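Local coordinates for fiber protein 2 (Fowl adenovirus 1, PDB 2VTW), which probably attaches the virion to a host-cell receptor through the head domain of its trimeric short fibre, the part contained in this chain, at residues A[66-72]-A[173-179]; A[122-126]-A[167-171]. The contacts are given in a common frame with arbitrary orientation. Numbering follows the deposited sequence.

Contact 1: A[66-72]-A[173-179]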
ATOM      1  N   ASN A  66      22.621 -24.150   0.112  1.00 52.95           N
ATOM      2  CA  ASN A  66      22.458 -23.316   1.309  1.00 52.31           C
ATOM      3  C   ASN A  66      22.888 -21.855   1.143  1.00 51.55           C
ATOM      4  O   ASN A  66      22.238 -20.946   1.678  1.00 51.18           O
ATOM      5  CB  ASN A  66      23.231 -23.918   2.479  1.00 52.65           C
ATOM      6  CG  ASN A  66      22.661 -25.233   2.923  1.00 53.67           C
ATOM      7  OD1 ASN A  66      21.606 -25.282   3.566  1.00 54.67           O
ATOM      8  ND2 ASN A  66      23.346 -26.317   2.576  1.00 54.39           N
ATOM      9  N   GLU A  67      23.994 -21.652   0.425  1.00 50.50           N
ATOM     10  CA  GLU A  67      24.589 -20.324   0.220  1.00 49.43           C
ATOM     11  C   GLU A  67      23.843 -19.487  -0.817  1.00 47.76           C
ATOM     12  O   GLU A  67      23.906 -18.262  -0.786  1.00 48.09           O
ATOM     13  CB  GLU A  67      26.043 -20.458  -0.250  1.00 49.76           C
ATOM     14  CG  GLU A  67      26.993 -21.140   0.722  1.00 50.92           C
ATOM     15  CD  GLU A  67      28.303 -21.592   0.054  1.00 51.45           C
ATOM     16  OE1 GLU A  67      28.705 -20.996  -0.981  1.00 54.12           O
ATOM     17  OE2 GLU A  67      28.925 -22.556   0.560  1.00 54.48           O
ATOM     18  N   ASN A  68      23.164 -20.155  -1.742  1.00 45.73           N
ATOM     19  CA  ASN A  68      22.485 -19.492  -2.856  1.00 44.52           C
ATOM     20  C   ASN A  68      20.995 -19.205  -2.618  1.00 42.59           C
ATOM     21  O   ASN A  68      20.288 -18.831  -3.556  1.00 42.46           O
ATOM     22  CB  ASN A  68      22.617 -20.339  -4.132  1.00 44.62           C
ATOM     23  CG  ASN A  68      24.059 -20.453  -4.623  1.00 45.83           C
ATOM     24  OD1 ASN A  68      24.967 -19.795  -4.102  1.00 47.41           O
ATOM     25  ND2 ASN A  68      24.272 -21.303  -5.639  1.00 45.25           N
ATOM     26  N   ALA A  69      20.529 -19.395  -1.382  1.00 40.49           N
ATOM     27  CA  ALA A  69      19.141 -19.113  -1.018  1.00 38.46           C
ATOM     28  C   ALA A  69      18.942 -17.593  -1.082  1.00 36.37           C
ATOM     29  O   ALA A  69      19.771 -16.849  -0.567  1.00 35.40           O
ATOM     30  CB  ALA A  69      18.829 -19.651   0.379  1.00 37.97           C
ATOM     31  N   ARG A  70      17.875 -17.149  -1.754  1.00 34.44           N
ATOM     32  CA  ARG A  70      17.552 -15.719  -1.848  1.00 33.09           C
ATOM     33  C   ARG A  70      16.336 -15.281  -0.993  1.00 31.63           C
ATOM     34  O   ARG A  70      16.181 -14.082  -0.708  1.00 31.24           O
ATOM     35  CB  ARG A  70      17.352 -15.337  -3.317  1.00 32.88           C
ATOM     36  CG  ARG A  70      18.650 -15.392  -4.121  1.00 32.94           C
ATOM     37  CD  ARG A  70      18.500 -14.945  -5.555  1.00 33.35           C
ATOM     38  NE  ARG A  70      17.662 -15.819  -6.383  1.00 33.29           N
ATOM     39  CZ  ARG A  70      16.433 -15.536  -6.840  1.00 34.78           C
ATOM     40  NH1 ARG A  70      15.810 -14.385  -6.560  1.00 34.39           N
ATOM     41  NH2 ARG A  70      15.799 -16.425  -7.599  1.00 35.38           N
ATOM     42  N   TYR A  71      15.488 -16.232  -0.582  1.00 29.66           N
ATOM     43  CA  TYR A  71      14.250 -15.901   0.159  1.00 28.86           C
ATOM     44  C   TYR A  71      14.394 -16.172   1.635  1.00 27.65           C
ATOM     45  O   TYR A  71      15.139 -17.045   2.036  1.00 27.49           O
ATOM     46  CB  TYR A  71      13.051 -16.693  -0.345  1.00 28.03           C
ATOM     47  CG  TYR A  71      12.603 -16.433  -1.760  1.00 28.47           C
ATOM     48  CD1 TYR A  71      13.368 -15.681  -2.671  1.00 28.31           C
ATOM     49  CD2 TYR A  71      11.431 -16.982  -2.213  1.00 26.66           C
ATOM     50  CE1 TYR A  71      12.928 -15.480  -3.970  1.00 27.87           C
ATOM     51  CE2 TYR A  71      11.011 -16.809  -3.505  1.00 26.65           C
ATOM     52  CZ  TYR A  71      11.745 -16.047  -4.368  1.00 27.72           C
ATOM     53  OH  TYR A  71      11.280 -15.886  -5.645  1.00 28.68           O
ATOM     54  N   PHE A  72      13.684 -15.402   2.448  1.00 26.91           N
ATOM     55  CA  PHE A  72      13.531 -15.731   3.855  1.00 25.63           C
ATOM     56  C   PHE A  72      12.213 -15.220   4.412  1.00 25.12           C
ATOM     57  O   PHE A  72      11.671 -14.206   3.929  1.00 24.75           O
ATOM     58  CB  PHE A  72      14.726 -15.255   4.683  1.00 25.76           C
ATOM     59  CG  PHE A  72      14.822 -13.770   4.877  1.00 25.18           C
ATOM     60  CD1 PHE A  72      14.149 -13.146   5.908  1.00 25.10           C
ATOM     61  CD2 PHE A  72      15.658 -13.004   4.065  1.00 26.25           C
ATOM     62  CE1 PHE A  72      14.251 -11.795   6.110  1.00 25.80           C
ATOM     63  CE2 PHE A  72      15.778 -11.641   4.260  1.00 24.84           C
ATOM     64  CZ  PHE A  72      15.084 -11.033   5.287  1.00 26.50           C
ATOM     65  N   CYS A 173      15.021 -11.671  -2.138  1.00 22.53           N
ATOM     66  CA  CYS A 173      16.224 -10.942  -2.596  1.00 23.74           C
ATOM     67  C   CYS A 173      16.496 -11.166  -4.072  1.00 24.36           C
ATOM     68  O   CYS A 173      16.382 -12.300  -4.574  1.00 24.62           O
ATOM     69  CB  CYS A 173      17.461 -11.380  -1.813  1.00 23.51           C
ATOM     70  SG  CYS A 173      17.461 -10.981  -0.069  1.00 24.92           S
ATOM     71  N   ALA A 174      16.870 -10.097  -4.774  1.00 25.77           N
ATOM     72  CA  ALA A 174      17.201 -10.202  -6.214  1.00 26.67           C
ATOM     73  C   ALA A 174      18.493 -10.995  -6.436  1.00 27.51           C
ATOM     74  O   ALA A 174      18.614 -11.703  -7.450  1.00 27.31           O
ATOM     75  CB  ALA A 174      17.301  -8.818  -6.858  1.00 26.79           C
ATOM     76  N   SER A 175      19.425 -10.876  -5.478  1.00 28.74           N
ATOM     77  CA  SER A 175      20.762 -11.500  -5.534  1.00 29.93           C
ATOM     78  C   SER A 175      21.074 -12.327  -4.302  1.00 30.57           C
ATOM     79  O   SER A 175      20.700 -11.964  -3.181  1.00 30.44           O
ATOM     80  CB  SER A 175      21.862 -10.428  -5.638  1.00 30.03           C
ATOM     81  OG  SER A 175      21.771  -9.744  -6.872  1.00 31.72           O
ATOM     82  N   ALA A 176      21.818 -13.408  -4.519  1.00 31.72           N
ATOM     83  CA  ALA A 176      22.319 -14.259  -3.429  1.00 32.09           C
ATOM     84  C   ALA A 176      23.419 -13.532  -2.638  1.00 32.69           C
ATOM     85  O   ALA A 176      24.157 -12.711  -3.186  1.00 32.99           O
ATOM     86  CB  ALA A 176      22.813 -15.612  -3.990  1.00 32.29           C
ATOM     87  N   GLY A 177      23.501 -13.788  -1.338  1.00 32.67           N
ATOM     88  CA  GLY A 177      24.602 -13.238  -0.558  1.00 32.78           C
ATOM     89  C   GLY A 177      24.443 -13.266   0.954  1.00 33.05           C
ATOM     90  O   GLY A 177      25.425 -13.465   1.683  1.00 32.46           O
ATOM     91  N   LEU A 178      23.215 -13.041   1.425  1.00 32.86           N
ATOM     92  CA  LEU A 178      22.926 -13.019   2.855  1.00 33.20           C
ATOM     93  C   LEU A 178      23.315 -14.328   3.551  1.00 33.65           C
ATOM     94  O   LEU A 178      23.643 -14.308   4.728  1.00 33.67           O
ATOM     95  CB  LEU A 178      21.435 -12.725   3.090  1.00 32.74           C
ATOM     96  CG  LEU A 178      20.930 -12.510   4.527  1.00 32.40           C
ATOM     97  CD1 LEU A 178      21.682 -11.409   5.263  1.00 29.25           C
ATOM     98  CD2 LEU A 178      19.424 -12.221   4.529  1.00 31.50           C
ATOM     99  N   PHE A 179      23.272 -15.439   2.814  1.00 34.25           N
ATOM    100  CA  PHE A 179      23.483 -16.781   3.374  1.00 35.15           C
ATOM    101  C   PHE A 179      24.775 -17.462   2.899  1.00 36.06           C
ATOM    102  O   PHE A 179      24.993 -18.642   3.160  1.00 36.16           O
ATOM    103  CB  PHE A 179      22.238 -17.637   3.079  1.00 34.36           C
ATOM    104  CG  PHE A 179      20.976 -17.002   3.590  1.00 34.06           C
ATOM    105  CD1 PHE A 179      20.802 -16.812   4.960  1.00 32.52           C
ATOM    106  CD2 PHE A 179      20.008 -16.522   2.712  1.00 33.34           C
ATOM    107  CE1 PHE A 179      19.685 -16.198   5.446  1.00 32.96           C
ATOM    108  CE2 PHE A 179      18.877 -15.907   3.192  1.00 32.60           C
ATOM    109  CZ  PHE A 179      18.714 -15.734   4.560  1.00 33.57           C
TER
HETATM  110  O   HOH W   1      22.487 -16.105  -0.186  1.00 25.39           O
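The ring of Phe179 lies against the turn that leaves the short helix at Glu67: its CD2 is 4.1 Å from Ala69 CB and its CZ 4.0 Å from Phe72 CB, while the ring edge at CD2 comes within 3.3 Å of Ala69 O. Leu178 extends this apolar patch by bringing CD2 to 3.7 Å from Phe72 CE2. Arg70, on the more exposed side, pairs twice with the end of the other segment. Arg70 O accepts a hydrogen bond from Cys173 N (3.0 Å), and Arg70 NH1 donates one to Cys173 O (2.9 Å), so backbone and side chain of one residue satisfy both polar backbone groups of another. To reach that carbonyl the arginine chain runs over the 174-176 bend, with Arg70 CG 4.2 Å from Ala176 CB. Where the two backbones do not bond directly, one water fills the gap: it donates to Glu67 O (2.7 Å) and Ala69 O (2.8 Å) and accepts from Gly177 N (2.8 Å) and Phe179 N (3.2 Å). Gly177 has a phi of 165°, at which a CB would collide with the carbonyl O of Ala176. A CA-H...O contact from Glu67 CA to Phe179 O (3.4 Å) closes the far end. In the head domain this joins helix 64-67 and the start of strand 71-76 to the loop that leaves strand 163-173; Phe29 of strand 28-40 meets Phe72 and Phe179 edge-to-face, and Phe72 stacks on Phe171 of strand 163-173.

Contact 2: A[122-126]-A[167-171]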
ATOM      1  N   PRO A 122      11.057 -25.901   8.823  1.00 35.26           N
ATOM      2  CA  PRO A 122      10.836 -24.595   9.438  1.00 33.81           C
ATOM      3  C   PRO A 122      10.611 -23.425   8.455  1.00 31.92           C
ATOM      4  O   PRO A 122      10.219 -22.354   8.898  1.00 30.77           O
ATOM      5  CB  PRO A 122      12.118 -24.372  10.245  1.00 33.96           C
ATOM      6  CG  PRO A 122      13.148 -25.078   9.474  1.00 34.64           C
ATOM      7  CD  PRO A 122      12.489 -26.244   8.784  1.00 35.41           C
ATOM      8  N   TYR A 123      10.874 -23.627   7.160  1.00 30.00           N
ATOM      9  CA  TYR A 123      10.607 -22.596   6.149  1.00 29.51           C
ATOM     10  C   TYR A 123       9.233 -22.742   5.465  1.00 28.25           C
ATOM     11  O   TYR A 123       8.903 -23.785   4.869  1.00 27.77           O
ATOM     12  CB  TYR A 123      11.696 -22.569   5.074  1.00 29.40           C
ATOM     13  CG  TYR A 123      11.419 -21.624   3.924  1.00 29.02           C
ATOM     14  CD1 TYR A 123      11.563 -20.249   4.078  1.00 29.61           C
ATOM     15  CD2 TYR A 123      11.034 -22.112   2.678  1.00 29.05           C
ATOM     16  CE1 TYR A 123      11.335 -19.365   3.000  1.00 29.52           C
ATOM     17  CE2 TYR A 123      10.791 -21.242   1.595  1.00 30.03           C
ATOM     18  CZ  TYR A 123      10.941 -19.872   1.776  1.00 28.77           C
ATOM     19  OH  TYR A 123      10.704 -19.038   0.718  1.00 28.56           O
ATOM     20  N   TYR A 124       8.455 -21.665   5.547  1.00 26.70           N
ATOM     21  CA  TYR A 124       7.231 -21.538   4.774  1.00 25.85           C
ATOM     22  C   TYR A 124       7.370 -20.360   3.778  1.00 24.64           C
ATOM     23  O   TYR A 124       7.709 -19.249   4.186  1.00 25.01           O
ATOM     24  CB  TYR A 124       6.063 -21.294   5.725  1.00 25.27           C
ATOM     25  CG  TYR A 124       4.728 -21.176   5.017  1.00 25.93           C
ATOM     26  CD1 TYR A 124       4.022 -22.312   4.636  1.00 25.93           C
ATOM     27  CD2 TYR A 124       4.170 -19.934   4.733  1.00 24.84           C
ATOM     28  CE1 TYR A 124       2.812 -22.219   3.991  1.00 24.84           C
ATOM     29  CE2 TYR A 124       2.944 -19.840   4.081  1.00 23.49           C
ATOM     30  CZ  TYR A 124       2.285 -20.985   3.714  1.00 23.65           C
ATOM     31  OH  TYR A 124       1.079 -20.927   3.080  1.00 22.55           O
ATOM     32  N   ALA A 125       7.104 -20.628   2.495  1.00 24.09           N
ATOM     33  CA  ALA A 125       7.092 -19.608   1.423  1.00 23.54           C
ATOM     34  C   ALA A 125       5.727 -18.925   1.334  1.00 23.03           C
ATOM     35  O   ALA A 125       4.765 -19.525   0.855  1.00 22.46           O
ATOM     36  CB  ALA A 125       7.420 -20.249   0.074  1.00 22.83           C
ATOM     37  N   SER A 126       5.656 -17.687   1.821  1.00 23.19           N
ATOM     38  CA  SER A 126       4.521 -16.783   1.568  1.00 22.97           C
ATOM     39  C   SER A 126       4.353 -16.610   0.060  1.00 22.61           C
ATOM     40  O   SER A 126       5.287 -16.196  -0.620  1.00 22.22           O
ATOM     41  CB  SER A 126       4.793 -15.455   2.244  1.00 22.84           C
ATOM     42  OG  SER A 126       3.671 -14.608   2.248  1.00 24.72           O
ATOM     43  N   ILE A 167       0.515 -13.709  10.027  1.00 17.41           N
ATOM     44  CA  ILE A 167       0.988 -13.111   8.767  1.00 17.05           C
ATOM     45  C   ILE A 167       2.416 -13.574   8.414  1.00 16.85           C
ATOM     46  O   ILE A 167       3.337 -13.308   9.153  1.00 17.07           O
ATOM     47  CB  ILE A 167       0.964 -11.530   8.804  1.00 17.93           C
ATOM     48  CG1 ILE A 167      -0.315 -11.006   9.466  1.00 15.83           C
ATOM     49  CG2 ILE A 167       1.164 -10.970   7.344  1.00 16.43           C
ATOM     50  CD1 ILE A 167      -0.277  -9.560   9.920  1.00 16.46           C
ATOM     51  N   ALA A 168       2.576 -14.251   7.282  1.00 16.67           N
ATOM     52  CA  ALA A 168       3.884 -14.608   6.748  1.00 17.79           C
ATOM     53  C   ALA A 168       4.376 -13.498   5.801  1.00 18.35           C
ATOM     54  O   ALA A 168       3.636 -13.073   4.900  1.00 19.17           O
ATOM     55  CB  ALA A 168       3.829 -15.938   6.013  1.00 17.50           C
ATOM     56  N   PHE A 169       5.595 -13.017   6.051  1.00 18.64           N
ATOM     57  CA  PHE A 169       6.300 -12.064   5.185  1.00 18.84           C
ATOM     58  C   PHE A 169       7.479 -12.796   4.595  1.00 18.91           C
ATOM     59  O   PHE A 169       8.376 -13.175   5.337  1.00 19.48           O
ATOM     60  CB  PHE A 169       6.851 -10.891   5.978  1.00 19.15           C
ATOM     61  CG  PHE A 169       5.818  -9.938   6.501  1.00 19.98           C
ATOM     62  CD1 PHE A 169       5.669  -8.689   5.946  1.00 20.37           C
ATOM     63  CD2 PHE A 169       5.044 -10.268   7.598  1.00 19.22           C
ATOM     64  CE1 PHE A 169       4.746  -7.795   6.436  1.00 20.72           C
ATOM     65  CE2 PHE A 169       4.093  -9.365   8.103  1.00 21.09           C
ATOM     66  CZ  PHE A 169       3.936  -8.142   7.527  1.00 20.74           C
ATOM     67  N   THR A 170       7.489 -13.031   3.288  1.00 19.15           N
ATOM     68  CA  THR A 170       8.652 -13.649   2.651  1.00 19.26           C
ATOM     69  C   THR A 170       9.404 -12.603   1.834  1.00 20.10           C
ATOM     70  O   THR A 170       8.857 -12.011   0.887  1.00 20.34           O
ATOM     71  CB  THR A 170       8.325 -14.910   1.841  1.00 19.83           C
ATOM     72  OG1 THR A 170       7.711 -15.903   2.686  1.00 20.25           O
ATOM     73  CG2 THR A 170       9.591 -15.512   1.239  1.00 18.95           C
ATOM     74  N   PHE A 171      10.653 -12.385   2.237  1.00 19.45           N
ATOM     75  CA  PHE A 171      11.555 -11.410   1.628  1.00 19.68           C
ATOM     76  C   PHE A 171      12.294 -12.087   0.506  1.00 20.41           C
ATOM     77  O   PHE A 171      12.993 -13.065   0.731  1.00 21.29           O
ATOM     78  CB  PHE A 171      12.517 -10.871   2.677  1.00 18.16           C
ATOM     79  CG  PHE A 171      11.829 -10.098   3.769  1.00 17.07           C
ATOM     80  CD1 PHE A 171      11.881  -8.722   3.796  1.00 15.03           C
ATOM     81  CD2 PHE A 171      11.119 -10.750   4.773  1.00 17.83           C
ATOM     82  CE1 PHE A 171      11.232  -7.991   4.787  1.00 18.13           C
ATOM     83  CE2 PHE A 171      10.461 -10.030   5.779  1.00 15.10           C
ATOM     84  CZ  PHE A 171      10.521  -8.663   5.797  1.00 18.22           C
TER
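Thr170 and Ser126 form the polar centre of this contact, and their rotamers set its geometry. With chi1 at -59° (m), Thr170 directs OG1 to Ser126 N, which donates a hydrogen bond of 2.9 Å, and places its methyl CG2 3.7 Å from Tyr123 OH. The threonine hydroxyl thus stands in for a backbone carbonyl, tying a loop with no regular structure to a strand. The same hydroxyl is also hydrogen-bonded to Thr73 OG1, and Thr73 OG1 in turn bonds Tyr124 O. Ser126 adopts t (chi1 -170°), which puts its OG 3.1 Å from Ala168 O; Arg150 O is a second, weak partner for that hydroxyl. Next to the bond from its backbone N, Ser126 CB comes to 3.0 Å from Thr170 OG1, and to 3.9 Å from Ala168 CB. Tyr123 and Tyr124 are both t in chi1, yet as successive residues of an extended chain they send their rings to different places: Tyr123 reaches the Thr170 methyl, whereas Tyr124 presents its ring edge to Ala168, CD2 to CB 4.2 Å. The phenol OH of Tyr124 hydrogen-bonds to Gln152. On the strand the CA-to-CB bonds alternate: Ala168 and Thr170 point toward the loop, Ile167 and Phe169 away from it. In the beta-sandwich head domain of the fibre, the loop between strands 115-116 and 129-140 therefore lies across one face of strand 163-173, which is hydrogen-bonded between strands 71-76 and 147-157, while Ile167, Phe169 and Phe171 pack on strands 43-53 and 185-197.

How the contacts relate
Contact 1 joins strand 71-76 to the end of its antiparallel neighbour 163-173, on which contact 2 lays a loop. They touch: Phe72 O lies 2.7 Å from Phe171 N, a probable hydrogen bond, and Tyr71 CB packs 3.5 Å from Tyr123 OH. Contact 2 is more central, its centre about 7 Å from the chain centre, against about 17 Å for that of contact 1, and none of its touching residues is exposed. It buries 227 Å² against 564 Å² and relies on small hydroxyl side chains over a strand face. Contact 1, at the strand end, mixes an aromatic cluster with an exposed arginine and a bridging water. Contact 2 nests within the loop contact 1 closes.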